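Local coordinates for p800 reaction center core protein (Heliobacterium modesticaldum, PDB 5V8K), which forms the core of the homodimeric photosynthetic reaction center of a heliobacterium, holding bacteriochlorophylls and a calcium ion and contributing to a 4Fe-4S cluster site, at residues A[43-46]-A[50-53]; A[60-65]-A[73-78]; A[511-516]-A[594-599]. All coordinates share one frame; numbering follows the deposited sequence.

Interaction 1 (A[43-46]-A[50-53]); sequences HLSW and TQGV. With GBF (Bacteriochlorophyll g), chain I.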
loop_
_atom_site.group_PDB
_atom_site.type_symbol
_atom_site.label_atom_id
_atom_site.label_comp_id
_atom_site.label_asym_id
_atom_site.label_seq_id
_atom_site.Cartn_x
_atom_site.Cartn_y
_atom_site.Cartn_z
ATOM N N HIS A 43 24.975 16.512 11.958
ATOM C CA HIS A 43 23.709 15.822 12.227
ATOM C C HIS A 43 23.548 15.481 13.707
ATOM O O HIS A 43 23.143 14.372 14.058
ATOM C CB HIS A 43 23.592 14.535 11.399
ATOM C CG HIS A 43 23.517 14.764 9.932
ATOM N ND1 HIS A 43 23.019 13.824 9.063
ATOM C CD2 HIS A 43 23.894 15.820 9.171
ATOM C CE1 HIS A 43 23.060 14.294 7.833
ATOM N NE2 HIS A 43 23.609 15.494 7.870
ATOM N N LEU A 44 23.906 16.417 14.580
ATOM C CA LEU A 44 23.682 16.263 16.009
ATOM C C LEU A 44 22.319 16.817 16.415
ATOM O O LEU A 44 21.542 16.148 17.101
ATOM C CB LEU A 44 24.795 16.975 16.773
ATOM C CG LEU A 44 26.230 16.631 16.381
ATOM C CD1 LEU A 44 27.252 17.190 17.401
ATOM C CD2 LEU A 44 26.362 15.153 16.277
ATOM N N SER A 45 22.060 18.057 16.009
ATOM C CA SER A 45 20.840 18.817 16.276
ATOM C C SER A 45 20.989 20.166 15.566
ATOM O O SER A 45 22.027 20.442 14.942
ATOM C CB SER A 45 20.592 18.991 17.776
ATOM O OG SER A 45 21.642 19.699 18.394
ATOM N N TRP A 46 19.956 20.999 15.600
ATOM C CA TRP A 46 20.074 22.324 15.002
ATOM C C TRP A 46 21.016 23.212 15.808
ATOM O O TRP A 46 21.652 24.100 15.244
ATOM C CB TRP A 46 18.703 23.014 14.906
ATOM C CG TRP A 46 17.703 22.327 14.042
ATOM C CD1 TRP A 46 16.489 21.843 14.427
ATOM C CD2 TRP A 46 17.820 22.065 12.647
ATOM N NE1 TRP A 46 15.838 21.244 13.344
ATOM C CE2 TRP A 46 16.634 21.382 12.242
ATOM C CE3 TRP A 46 18.809 22.335 11.688
ATOM C CZ2 TRP A 46 16.422 20.971 10.940
ATOM C CZ3 TRP A 46 18.592 21.931 10.391
ATOM C CH2 TRP A 46 17.400 21.229 10.029
ATOM N N THR A 50 22.749 23.973 23.085
ATOM C CA THR A 50 21.552 23.941 23.905
ATOM C C THR A 50 20.749 22.665 23.750
ATOM O O THR A 50 20.088 22.265 24.695
ATOM C CB THR A 50 20.647 25.138 23.584
ATOM O OG1 THR A 50 20.327 25.138 22.186
ATOM C CG2 THR A 50 21.315 26.416 23.918
ATOM N N GLN A 51 20.799 21.997 22.602
ATOM C CA GLN A 51 19.945 20.843 22.390
ATOM C C GLN A 51 20.652 19.512 22.600
ATOM O O GLN A 51 19.979 18.483 22.690
ATOM C CB GLN A 51 19.356 20.878 20.978
ATOM C CG GLN A 51 18.383 22.012 20.671
ATOM C CD GLN A 51 17.759 21.780 19.319
ATOM O OE1 GLN A 51 18.255 22.274 18.304
ATOM N NE2 GLN A 51 16.700 20.937 19.281
ATOM N N GLY A 52 21.970 19.504 22.688
ATOM C CA GLY A 52 22.722 18.278 22.845
ATOM C C GLY A 52 22.735 17.511 21.526
ATOM O O GLY A 52 22.606 18.085 20.442
ATOM N N VAL A 53 22.914 16.201 21.624
ATOM C CA VAL A 53 22.813 15.297 20.488
ATOM C C VAL A 53 21.412 14.700 20.504
ATOM O O VAL A 53 21.058 13.962 21.422
ATOM C CB VAL A 53 23.882 14.203 20.539
ATOM C CG1 VAL A 53 23.844 13.412 19.231
ATOM C CG2 VAL A 53 25.300 14.822 20.799
HETATM MG MG GBF I . 23.305 16.662 5.755
HETATM C CHA GBF I . 23.970 19.514 7.628
HETATM C CHB GBF I . 20.069 17.155 6.133
HETATM C CHC GBF I . 22.973 13.915 3.746
HETATM C CHD GBF I . 26.835 16.628 4.982
HETATM N NA GBF I . 22.252 18.041 6.660
HETATM C C1A GBF I . 22.561 19.081 7.439
HETATM C C2A GBF I . 21.459 19.916 8.042
HETATM C C3A GBF I . 20.301 18.983 7.736
HETATM C C4A GBF I . 20.909 18.011 6.765
HETATM C CMA GBF I . 19.819 18.221 8.973
HETATM C CAA GBF I . 21.186 21.326 7.505
HETATM C CBA GBF I . 20.860 21.412 6.017
HETATM C CGA GBF I . 22.135 21.306 5.226
HETATM O O1A GBF I . 23.059 22.040 5.531
HETATM O O2A GBF I . 22.466 20.080 4.523
HETATM N NB GBF I . 21.699 15.731 4.973
HETATM C C1B GBF I . 20.433 15.990 5.295
HETATM C C2B GBF I . 19.634 15.054 4.649
HETATM C C3B GBF I . 20.484 14.162 3.983
HETATM C C4B GBF I . 21.773 14.595 4.273
HETATM C CMB GBF I . 18.147 15.064 4.679
HETATM C CAB GBF I . 20.167 12.988 3.118
HETATM C CBB GBF I . 18.992 12.664 2.634
HETATM N NC GBF I . 24.617 15.573 4.623
HETATM C C1C GBF I . 24.335 14.476 3.919
HETATM C C2C GBF I . 25.323 13.621 3.197
HETATM C C3C GBF I . 26.368 14.556 3.626
HETATM C C4C GBF I . 25.950 15.614 4.425
HETATM C CMC GBF I . 25.421 12.261 3.876
HETATM C CAC GBF I . 27.801 14.389 3.253
HETATM C CBC GBF I . 28.295 13.249 2.387
HETATM N ND GBF I . 24.979 17.725 6.052
HETATM C C1D GBF I . 26.281 17.655 5.855
HETATM C C2D GBF I . 27.313 18.643 6.564
HETATM C C3D GBF I . 26.231 19.270 7.201
HETATM C C4D GBF I . 24.931 18.789 6.930
HETATM C CMD GBF I . 28.799 18.771 6.497
HETATM C CAD GBF I . 26.069 20.230 8.323
HETATM O OBD GBF I . 26.814 21.191 8.696
HETATM C CBD GBF I . 24.610 20.491 8.519
HETATM C CGD GBF I . 24.181 20.255 9.932
HETATM O O1D GBF I . 24.585 19.316 10.568
HETATM O O2D GBF I . 23.295 21.145 10.607
HETATM C CED GBF I . 22.889 20.768 11.923
HETATM C C1 GBF I . 23.651 20.036 3.712
HETATM C C2 GBF I . 23.233 20.198 2.272
HETATM C C3 GBF I . 23.008 19.194 1.402
HETATM C C4 GBF I . 22.575 19.585 0.015
HETATM C C5 GBF I . 23.151 17.722 1.747
HETATM C C6 GBF I . 24.129 16.999 0.843
HETATM C C7 GBF I . 23.640 15.588 0.592
HETATM C C8 GBF I . 24.446 14.716 -0.032
HETATM C C9 GBF I . 25.817 15.204 -0.422
HETATM C C10 GBF I . 23.978 13.286 -0.285
HETATM C C11 GBF I . 24.379 12.807 -1.674
HETATM C C12 GBF I . 24.907 11.373 -1.668
HETATM C C13 GBF I . 26.044 11.013 -2.322
HETATM C C14 GBF I . 26.860 12.017 -3.090
HETATM C C15 GBF I . 26.547 9.576 -2.326
#

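Interaction 2 (A[60-65]-A[73-78]); sequences MFYARL and VALSPD. Unlike the reference sequence in segment 73-78: Val73 (reference Thr). With GBF (Bacteriochlorophyll g), chain J.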
loop_
_atom_site.group_PDB
_atom_site.type_symbol
_atom_site.label_atom_id
_atom_site.label_comp_id
_atom_site.label_asym_id
_atom_site.label_seq_id
_atom_site.Cartn_x
_atom_site.Cartn_y
_atom_site.Cartn_z
ATOM N N MET A 60 23.615 7.262 19.004
ATOM C CA MET A 60 24.191 5.972 19.376
ATOM C C MET A 60 25.701 6.082 19.520
ATOM O O MET A 60 26.300 5.454 20.397
ATOM C CB MET A 60 23.823 4.874 18.354
ATOM C CG MET A 60 22.426 4.339 18.534
ATOM S SD MET A 60 22.094 2.990 17.418
ATOM C CE MET A 60 21.723 3.897 15.898
ATOM N N PHE A 61 26.321 6.881 18.666
ATOM C CA PHE A 61 27.775 7.027 18.691
ATOM C C PHE A 61 28.223 7.868 19.886
ATOM O O PHE A 61 29.301 7.630 20.455
ATOM C CB PHE A 61 28.251 7.642 17.377
ATOM C CG PHE A 61 28.270 6.680 16.258
ATOM C CD1 PHE A 61 27.149 6.504 15.483
ATOM C CD2 PHE A 61 29.377 5.912 16.003
ATOM C CE1 PHE A 61 27.139 5.607 14.454
ATOM C CE2 PHE A 61 29.374 4.970 14.959
ATOM C CZ PHE A 61 28.267 4.818 14.201
ATOM N N TYR A 62 27.403 8.836 20.291
ATOM C CA TYR A 62 27.717 9.579 21.506
ATOM C C TYR A 62 27.479 8.721 22.737
ATOM O O TYR A 62 28.214 8.853 23.727
ATOM C CB TYR A 62 26.901 10.880 21.579
ATOM C CG TYR A 62 27.664 12.048 20.967
ATOM C CD1 TYR A 62 27.602 12.318 19.606
ATOM C CD2 TYR A 62 28.494 12.864 21.767
ATOM C CE1 TYR A 62 28.331 13.356 19.051
ATOM C CE2 TYR A 62 29.226 13.902 21.229
ATOM C CZ TYR A 62 29.134 14.154 19.888
ATOM O OH TYR A 62 29.856 15.175 19.368
ATOM N N ALA A 63 26.477 7.829 22.693
ATOM C CA ALA A 63 26.327 6.860 23.773
ATOM C C ALA A 63 27.578 6.001 23.908
ATOM O O ALA A 63 27.956 5.644 25.026
ATOM C CB ALA A 63 25.094 5.960 23.555
ATOM N N ARG A 64 28.256 5.700 22.796
ATOM C CA ARG A 64 29.526 4.990 22.890
ATOM C C ARG A 64 30.591 5.834 23.581
ATOM O O ARG A 64 31.345 5.323 24.424
ATOM C CB ARG A 64 29.992 4.546 21.508
ATOM C CG ARG A 64 29.142 3.357 20.947
ATOM C CD ARG A 64 29.767 2.008 21.355
ATOM N NE ARG A 64 30.753 1.636 20.367
ATOM C CZ ARG A 64 31.992 1.208 20.588
ATOM N NH1 ARG A 64 32.727 0.888 19.539
ATOM N NH2 ARG A 64 32.518 1.119 21.803
ATOM N N LEU A 65 30.679 7.133 23.245
ATOM C CA LEU A 65 31.671 7.982 23.908
ATOM C C LEU A 65 31.467 7.927 25.406
ATOM O O LEU A 65 32.429 7.826 26.183
ATOM C CB LEU A 65 31.568 9.435 23.446
ATOM C CG LEU A 65 31.922 9.815 22.014
ATOM C CD1 LEU A 65 31.860 11.313 21.875
ATOM C CD2 LEU A 65 33.276 9.325 21.682
ATOM N N VAL A 73 29.611 15.222 25.935
ATOM C CA VAL A 73 28.926 16.439 25.518
ATOM C C VAL A 73 29.063 16.611 24.011
ATOM O O VAL A 73 30.114 16.319 23.427
ATOM C CB VAL A 73 29.497 17.674 26.239
ATOM C CG1 VAL A 73 28.685 18.908 25.844
ATOM C CG2 VAL A 73 29.490 17.522 27.690
ATOM N N ALA A 74 28.000 17.104 23.375
ATOM C CA ALA A 74 28.065 17.394 21.956
ATOM C C ALA A 74 29.276 18.254 21.637
ATOM O O ALA A 74 29.533 19.273 22.297
ATOM C CB ALA A 74 26.806 18.108 21.502
ATOM N N LEU A 75 30.044 17.811 20.646
ATOM C CA LEU A 75 31.190 18.545 20.128
ATOM C C LEU A 75 32.233 18.817 21.211
ATOM O O LEU A 75 32.932 19.824 21.164
ATOM C CB LEU A 75 30.740 19.858 19.462
ATOM C CG LEU A 75 29.752 19.697 18.290
ATOM C CD1 LEU A 75 29.344 21.075 17.772
ATOM C CD2 LEU A 75 30.368 18.882 17.150
ATOM N N SER A 76 32.370 17.923 22.198
ATOM C CA SER A 76 33.380 18.121 23.238
ATOM C C SER A 76 34.779 17.977 22.664
ATOM O O SER A 76 34.958 17.454 21.559
ATOM C CB SER A 76 33.215 17.110 24.360
ATOM O OG SER A 76 33.647 15.812 23.908
ATOM N N PRO A 77 35.804 18.424 23.408
ATOM C CA PRO A 77 37.174 18.186 22.936
ATOM C C PRO A 77 37.469 16.710 22.710
ATOM O O PRO A 77 38.142 16.373 21.735
ATOM C CB PRO A 77 38.045 18.821 24.036
ATOM C CG PRO A 77 37.168 19.922 24.645
ATOM C CD PRO A 77 35.754 19.325 24.580
ATOM N N ASP A 78 36.948 15.806 23.543
ATOM C CA ASP A 78 37.148 14.381 23.297
ATOM C C ASP A 78 36.492 13.950 21.982
ATOM O O ASP A 78 37.107 13.256 21.164
ATOM C CB ASP A 78 36.561 13.565 24.452
ATOM C CG ASP A 78 37.394 13.606 25.705
ATOM O OD1 ASP A 78 38.604 13.922 25.648
ATOM O OD2 ASP A 78 36.821 13.267 26.759
HETATM MG MG GBF J . 38.188 3.598 16.058
HETATM C CHA GBF J . 35.121 3.701 17.756
HETATM C CHB GBF J . 39.748 4.247 18.925
HETATM C CHC GBF J . 41.075 2.994 14.308
HETATM C CHD GBF J . 36.347 2.350 13.232
HETATM N NA GBF J . 37.577 4.070 17.874
HETATM C C1A GBF J . 36.381 4.098 18.475
HETATM C C2A GBF J . 36.347 4.201 19.973
HETATM C C3A GBF J . 37.745 4.755 20.199
HETATM C C4A GBF J . 38.400 4.320 18.914
HETATM C CMA GBF J . 37.805 6.290 20.350
HETATM C CAA GBF J . 36.090 2.949 20.823
HETATM C CBA GBF J . 36.985 1.784 20.452
HETATM C CGA GBF J . 36.553 1.090 19.192
HETATM O O1A GBF J . 35.401 0.715 19.021
HETATM O O2A GBF J . 37.597 0.457 18.439
HETATM N NB GBF J . 40.153 3.538 16.591
HETATM C C1B GBF J . 40.633 3.900 17.795
HETATM C C2B GBF J . 42.008 3.743 17.801
HETATM C C3B GBF J . 42.377 3.405 16.510
HETATM C C4B GBF J . 41.177 3.353 15.750
HETATM C CMB GBF J . 42.927 3.922 18.984
HETATM C CAB GBF J . 43.803 3.169 16.180
HETATM C CBB GBF J . 44.366 2.975 15.019
HETATM N NC GBF J . 38.600 2.820 14.207
HETATM C C1C GBF J . 39.796 2.714 13.639
HETATM C C2C GBF J . 40.063 2.298 12.238
HETATM C C3C GBF J . 38.613 2.128 12.065
HETATM C C4C GBF J . 37.822 2.421 13.177
HETATM C CMC GBF J . 40.657 3.465 11.448
HETATM C CAC GBF J . 37.993 1.686 10.783
HETATM C CBC GBF J . 38.800 1.335 9.546
HETATM N ND GBF J . 36.305 3.115 15.519
HETATM C C1D GBF J . 35.619 2.670 14.472
HETATM C C2D GBF J . 34.017 2.476 14.528
HETATM C C3D GBF J . 34.034 2.915 15.853
HETATM C C4D GBF J . 35.280 3.280 16.428
HETATM C CMD GBF J . 32.956 1.998 13.593
HETATM C CAD GBF J . 33.009 3.150 16.900
HETATM O OBD GBF J . 31.759 2.961 16.970
HETATM C CBD GBF J . 33.679 3.758 18.109
HETATM C CGD GBF J . 33.131 5.106 18.440
HETATM O O1D GBF J . 32.977 6.038 17.669
HETATM O O2D GBF J . 32.731 5.354 19.776
HETATM C CED GBF J . 32.108 6.629 19.888
HETATM C C1 GBF J . 37.346 0.062 17.105
HETATM C C2 GBF J . 38.632 0.070 16.302
HETATM C C3 GBF J . 39.575 -0.850 16.492
HETATM C C4 GBF J . 39.337 -1.894 17.524
HETATM C C5 GBF J . 40.863 -0.809 15.694
HETATM C C6 GBF J . 42.084 -0.764 16.613
HETATM C C7 GBF J . 43.360 -0.619 15.798
HETATM C C8 GBF J . 44.481 -1.317 16.066
HETATM C C9 GBF J . 45.723 -1.139 15.219
HETATM C C10 GBF J . 44.544 -2.307 17.189
#

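Interaction 3 (A[511-516]-A[594-599]); sequences TAMFSR and MWALAM. With CA (calcium ion), chain B; GB0 (Bacteriochlorophyll g'), chain C.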
loop_
_atom_site.group_PDB
_atom_site.type_symbol
_atom_site.label_atom_id
_atom_site.label_comp_id
_atom_site.label_asym_id
_atom_site.label_seq_id
_atom_site.Cartn_x
_atom_site.Cartn_y
_atom_site.Cartn_z
ATOM N N THR A 511 0.513 10.016 16.984
ATOM C CA THR A 511 0.105 11.198 17.731
ATOM C C THR A 511 1.296 11.804 18.493
ATOM O O THR A 511 1.507 13.017 18.464
ATOM C CB THR A 511 -1.047 10.852 18.687
ATOM O OG1 THR A 511 -2.182 10.482 17.911
ATOM C CG2 THR A 511 -1.445 12.060 19.547
ATOM N N ALA A 512 2.116 10.960 19.124
ATOM C CA ALA A 512 3.284 11.445 19.839
ATOM C C ALA A 512 4.307 12.072 18.896
ATOM O O ALA A 512 5.035 12.981 19.302
ATOM C CB ALA A 512 3.949 10.320 20.618
ATOM N N MET A 513 4.362 11.614 17.637
ATOM C CA MET A 513 5.329 12.142 16.677
ATOM C C MET A 513 5.097 13.618 16.373
ATOM O O MET A 513 6.046 14.319 16.005
ATOM C CB MET A 513 5.301 11.346 15.373
ATOM C CG MET A 513 5.926 9.993 15.454
ATOM S SD MET A 513 5.584 9.080 13.919
ATOM C CE MET A 513 5.730 7.372 14.477
ATOM N N PHE A 514 3.863 14.113 16.520
ATOM C CA PHE A 514 3.593 15.522 16.269
ATOM C C PHE A 514 4.337 16.429 17.250
ATOM O O PHE A 514 4.546 17.614 16.946
ATOM C CB PHE A 514 2.076 15.831 16.333
ATOM C CG PHE A 514 1.343 15.455 15.100
ATOM C CD1 PHE A 514 1.301 16.324 14.013
ATOM C CD2 PHE A 514 0.744 14.202 14.985
ATOM C CE1 PHE A 514 0.679 15.950 12.819
ATOM C CE2 PHE A 514 0.091 13.809 13.801
ATOM C CZ PHE A 514 0.045 14.682 12.724
ATOM N N SER A 515 4.736 15.911 18.412
ATOM C CA SER A 515 5.244 16.769 19.469
ATOM C C SER A 515 6.679 16.453 19.911
ATOM O O SER A 515 7.137 17.049 20.874
ATOM C CB SER A 515 4.291 16.721 20.679
ATOM O OG SER A 515 4.388 15.484 21.325
ATOM N N ARG A 516 7.386 15.525 19.263
ATOM C CA ARG A 516 8.825 15.341 19.422
ATOM C C ARG A 516 9.574 15.820 18.171
ATOM O O ARG A 516 9.090 15.683 17.039
ATOM C CB ARG A 516 9.198 13.867 19.642
ATOM C CG ARG A 516 8.327 13.107 20.601
ATOM C CD ARG A 516 8.501 13.667 22.009
ATOM N NE ARG A 516 7.953 12.728 23.002
ATOM C CZ ARG A 516 7.950 12.955 24.321
ATOM N NH1 ARG A 516 8.427 14.101 24.825
ATOM N NH2 ARG A 516 7.468 12.030 25.138
ATOM N N MET A 594 9.094 2.493 10.272
ATOM C CA MET A 594 9.348 1.812 11.533
ATOM C C MET A 594 10.391 2.560 12.337
ATOM O O MET A 594 10.309 2.617 13.562
ATOM C CB MET A 594 9.782 0.368 11.272
ATOM C CG MET A 594 8.660 -0.497 10.647
ATOM S SD MET A 594 9.264 -2.147 10.347
ATOM C CE MET A 594 8.922 -2.693 11.963
ATOM N N TRP A 595 11.364 3.158 11.655
ATOM C CA TRP A 595 12.340 4.008 12.317
ATOM C C TRP A 595 11.667 5.197 13.019
ATOM O O TRP A 595 12.005 5.523 14.153
ATOM C CB TRP A 595 13.381 4.464 11.313
ATOM C CG TRP A 595 14.507 5.063 12.062
ATOM C CD1 TRP A 595 14.721 6.386 12.304
ATOM C CD2 TRP A 595 15.529 4.347 12.754
ATOM N NE1 TRP A 595 15.835 6.541 13.091
ATOM C CE2 TRP A 595 16.361 5.306 13.374
ATOM C CE3 TRP A 595 15.834 2.996 12.896
ATOM C CZ2 TRP A 595 17.439 4.951 14.150
ATOM C CZ3 TRP A 595 16.913 2.639 13.661
ATOM C CH2 TRP A 595 17.715 3.613 14.277
ATOM N N ALA A 596 10.667 5.813 12.393
ATOM C CA ALA A 596 9.866 6.820 13.087
ATOM C C ALA A 596 9.314 6.302 14.401
ATOM O O ALA A 596 9.379 6.994 15.422
ATOM C CB ALA A 596 8.740 7.295 12.191
ATOM N N LEU A 597 8.767 5.087 14.394
ATOM C CA LEU A 597 8.288 4.463 15.609
ATOM C C LEU A 597 9.401 4.251 16.611
ATOM O O LEU A 597 9.140 4.250 17.820
ATOM C CB LEU A 597 7.609 3.089 15.308
ATOM C CG LEU A 597 6.353 3.088 14.469
ATOM C CD1 LEU A 597 5.997 1.655 14.109
ATOM C CD2 LEU A 597 5.261 3.760 15.253
ATOM N N ALA A 598 10.617 3.980 16.146
ATOM C CA ALA A 598 11.763 3.825 17.045
ATOM C C ALA A 598 12.283 5.147 17.610
ATOM O O ALA A 598 13.035 5.135 18.596
ATOM C CB ALA A 598 12.896 3.113 16.320
ATOM N N MET A 599 11.863 6.275 17.047
ATOM C CA MET A 599 12.339 7.583 17.490
ATOM C C MET A 599 11.493 8.195 18.593
ATOM O O MET A 599 11.971 9.116 19.282
ATOM C CB MET A 599 12.389 8.540 16.307
ATOM C CG MET A 599 13.547 8.264 15.368
ATOM S SD MET A 599 15.226 8.299 16.090
ATOM C CE MET A 599 15.517 10.077 16.145
HETATM CA CA CA B . 8.420 3.740 20.016
HETATM C C1 GB0 C . 3.847 -4.680 5.663
HETATM C C2 GB0 C . 3.719 -5.027 7.117
HETATM C C3 GB0 C . 2.716 -4.525 7.792
HETATM C C4 GB0 C . 1.709 -3.632 7.159
HETATM C C5 GB0 C . 2.619 -4.871 9.221
HETATM C C6 GB0 C . 1.268 -5.463 9.518
HETATM N NB GB0 C . -0.520 3.993 5.475
HETATM N ND GB0 C . 1.895 3.766 8.602
HETATM C C10 GB0 C . 1.555 -7.183 12.958
HETATM C C11 GB0 C . 0.945 -8.540 13.244
HETATM C C12 GB0 C . 0.524 -8.605 14.694
HETATM C C13 GB0 C . 0.366 -9.795 15.291
HETATM C C14 GB0 C . 0.642 -11.062 14.561
HETATM C C15 GB0 C . -0.117 -9.924 16.709
HETATM C C1A GB0 C . 2.897 1.740 6.475
HETATM C C1B GB0 C . -0.273 3.565 4.238
HETATM C C1C GB0 C . -1.416 5.717 7.873
HETATM C C1D GB0 C . 2.074 4.347 9.756
HETATM C C2A GB0 C . 3.701 1.068 5.383
HETATM C C2B GB0 C . -1.255 4.076 3.411
HETATM C C2C GB0 C . -2.227 6.547 8.803
HETATM C C2D GB0 C . 3.231 3.964 10.766
HETATM C C3A GB0 C . 3.155 1.760 4.154
HETATM C C3B GB0 C . -2.119 4.841 4.160
HETATM C C3C GB0 C . -1.142 6.391 9.797
HETATM C C3D GB0 C . 3.659 3.003 9.854
HETATM C C4A GB0 C . 1.934 2.374 4.774
HETATM C C4B GB0 C . -1.606 4.813 5.457
HETATM C C4C GB0 C . -0.036 5.661 9.400
HETATM C C4D GB0 C . 2.943 2.874 8.624
HETATM C C7 GB0 C . 1.219 -5.766 10.987
HETATM C C8 GB0 C . 1.623 -6.944 11.471
HETATM C C9 GB0 C . 2.194 -7.979 10.556
HETATM C CAA GB0 C . 3.494 -0.439 5.328
HETATM C CAB GB0 C . -3.302 5.485 3.528
HETATM C CAC GB0 C . -1.143 6.951 11.164
HETATM C CAD GB0 C . 4.744 2.018 9.838
HETATM C CBA GB0 C . 4.443 -1.089 4.326
HETATM C CBB GB0 C . -4.020 6.451 3.998
HETATM C CBC GB0 C . -2.284 7.778 11.710
HETATM C CBD GB0 C . 4.670 1.281 8.532
HETATM C CED GB0 C . 5.634 -2.273 9.263
HETATM C CGA GB0 C . 4.289 -2.592 4.335
HETATM C CGD GB0 C . 4.467 -0.149 8.869
HETATM C CHA GB0 C . 3.553 1.924 7.791
HETATM C CHB GB0 C . 0.897 2.719 3.951
HETATM C CHC GB0 C . -2.159 5.562 6.605
HETATM C CHD GB0 C . 1.138 5.377 10.224
HETATM C CMA GB0 C . 4.042 2.878 3.559
HETATM C CMB GB0 C . -1.458 3.794 1.967
HETATM C CMC GB0 C . -2.377 7.964 8.238
HETATM C CMD GB0 C . 3.649 4.429 12.095
HETATM N NA GB0 C . 2.014 2.657 6.070
HETATM N NC GB0 C . -0.226 5.212 8.150
HETATM O O1A GB0 C . 3.974 -3.223 3.334
HETATM O O1D GB0 C . 3.406 -0.643 9.229
HETATM O O2A GB0 C . 4.215 -3.294 5.603
HETATM O O2D GB0 C . 5.635 -0.952 8.785
HETATM O OBD GB0 C . 5.715 1.738 10.617
HETATM MG MG GB0 C . 0.897 4.055 6.921
HETATM O O HOH W 1 7.747 3.427 22.249
HETATM O O HOH W 2 10.644 2.932 20.874
#

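Interaction 1 (A[43-46]-A[50-53])
Ser45 meets Gly52 through its hydroxyl. OG lies between its own backbone N and carbonyl carbon (chi1 61°), and from there it donates to Gly52 O at 2.8 Å. The donor sits nearly on the line of the carbonyl, with a C=O...OG angle of 163°. The same OG rests against Gln51 CB. The Gln51 chain is extended beyond CG and carries OE1 to the edge of the Trp46 indole, 3.5 Å from Trp46 CB. On the other flank Leu44 and Val53 meet loosely through methyl groups, CD2 to CG1 at 4.3 Å. These contacts bring together the chain entering and leaving the short helix 48-51, where Gly52 departs from helical geometry with a positive phi. Segment 43-46 is also part of a pigment site. His43 points away from segment 50-53 and binds the magnesium of bacteriochlorophyll g through NE2 at 2.4 Å. Its backbone N donates to O1D of the same pigment at 3.2 Å, almost straight at 171°. The far end of the Trp46 indole swings from Gln51 toward this pigment, with CZ3 3.9 Å from pigment CAA. The Trp46 ring also meets Trp55 edge-to-face and packs on Gly351 of the second subunit.

Interaction 2 (A[60-65]-A[73-78])
Tyr62 reaches from helix 58-67 to a type II beta turn, Val73 to Ser76, that leads into helix 77-97. Its OH accepts the Leu75 backbone N-H at 2.9 Å, and the N-H...OH angle of 166° makes the bond nearly straight. One ring edge faces the turn: CE2 is 3.4 Å from Val73 O, near the ring plane. CE2 also packs on Ala74 CA at 3.8 Å, so the ring carbons and the hydroxyl both meet backbone. Tyr62 OH is also hydrogen-bonded to Leu40 O, so this buried hydroxyl joins the turn to the chain just past helix 18-39. A phenylalanine here would probably leave the Leu75 N-H and Leu40 O without their shared partner and the turn less firmly held. The turn has its own bond, Ser76 N to Val73 O. Ser76 is the N-cap of helix 77-97, its OG bonded to Ala79 N, and Asp78 OD2 ties back to Asp71 N. Val73 differs from the reference sequence, which has threonine.

Other residues of helix 58-67 turn to a bacteriochlorophyll g. The Leu65 methyl CD2 packs on pigment CED at 3.4 Å. Arg64 is bent at chi2 and chi3, which folds its guanidinium back over the pigment, with O2D over one face. Two further bacteriochlorophylls accept bonds from Arg64 NE and NH2. Arg64 NH1 donates to O1A of the first pigment at 2.7 Å, with an N-H...O1A angle of 143°.

Interaction 3 (A[511-516]-A[594-599])
Met513 has CG anti to its carbonyl carbon (chi1 -74°), and the chain then runs extended through chi2 and chi3. This carries the thioether straight across to helix 575-599, where it meets Ala596 and Leu597. The terminal methyl does most of the touching. CE lies 3.8 Å from Ala596 CB and 3.7 Å from Leu597 CD2, while SD rests on the same Ala596 methyl at 4.0 Å. The side chain of Leu597 starts away from segment 511-516, but its CD2 branch returns to meet CE, the two chains crossing obliquely. The contact is buried, and its side-chain part is apolar. It packs the C-terminal part of helix 502-513 on the last helix of a PsaA/PsaB-type reaction-center core, close to the C terminus. Ile522 and Leu525 of helix 520-539 also pack on Met513.

Leu597 has two further roles here. Its carbonyl O binds the calcium ion at 2.4 Å. Two waters, Asp460 and Gln509 also bind this ion. Since Gln509 belongs to helix 502-513, the metal bridges the same two helices that Met513 joins by packing. The Leu597 side chain also packs on bacteriochlorophyll g'. CD2 is 3.6 Å from pigment CMD, so the methyl that meets Met513 CE also touches the pigment, and CD1 is 3.5 Å from pigment OBD. One turn earlier Met594 is bent at chi3 (85°) and lays SD near the methyl ester of the pigment, 3.8 Å from CED.

From the N terminus, interaction 1 comes first and closes a loop of only three residues after helix 18-39. Interaction 2 follows, closing the seven residues that separate its segments, from helix 58-67 to the start of helix 77-97. Interaction 3 closes 77 mostly helical residues and brings helix 502-513 to the last helix, 575-599. The three loops are in series; none nests in or crosses another. Interactions 1 and 2 touch directly: Leu44 CD1 meets Leu75 CD2 at 3.6 Å, and Val53 packs on Tyr62 and Ala74. They form one continuous packed region. Interaction 3 touches neither, though its nearest atoms come within about 4 Å of interaction 2; their centres are about 24 Å apart.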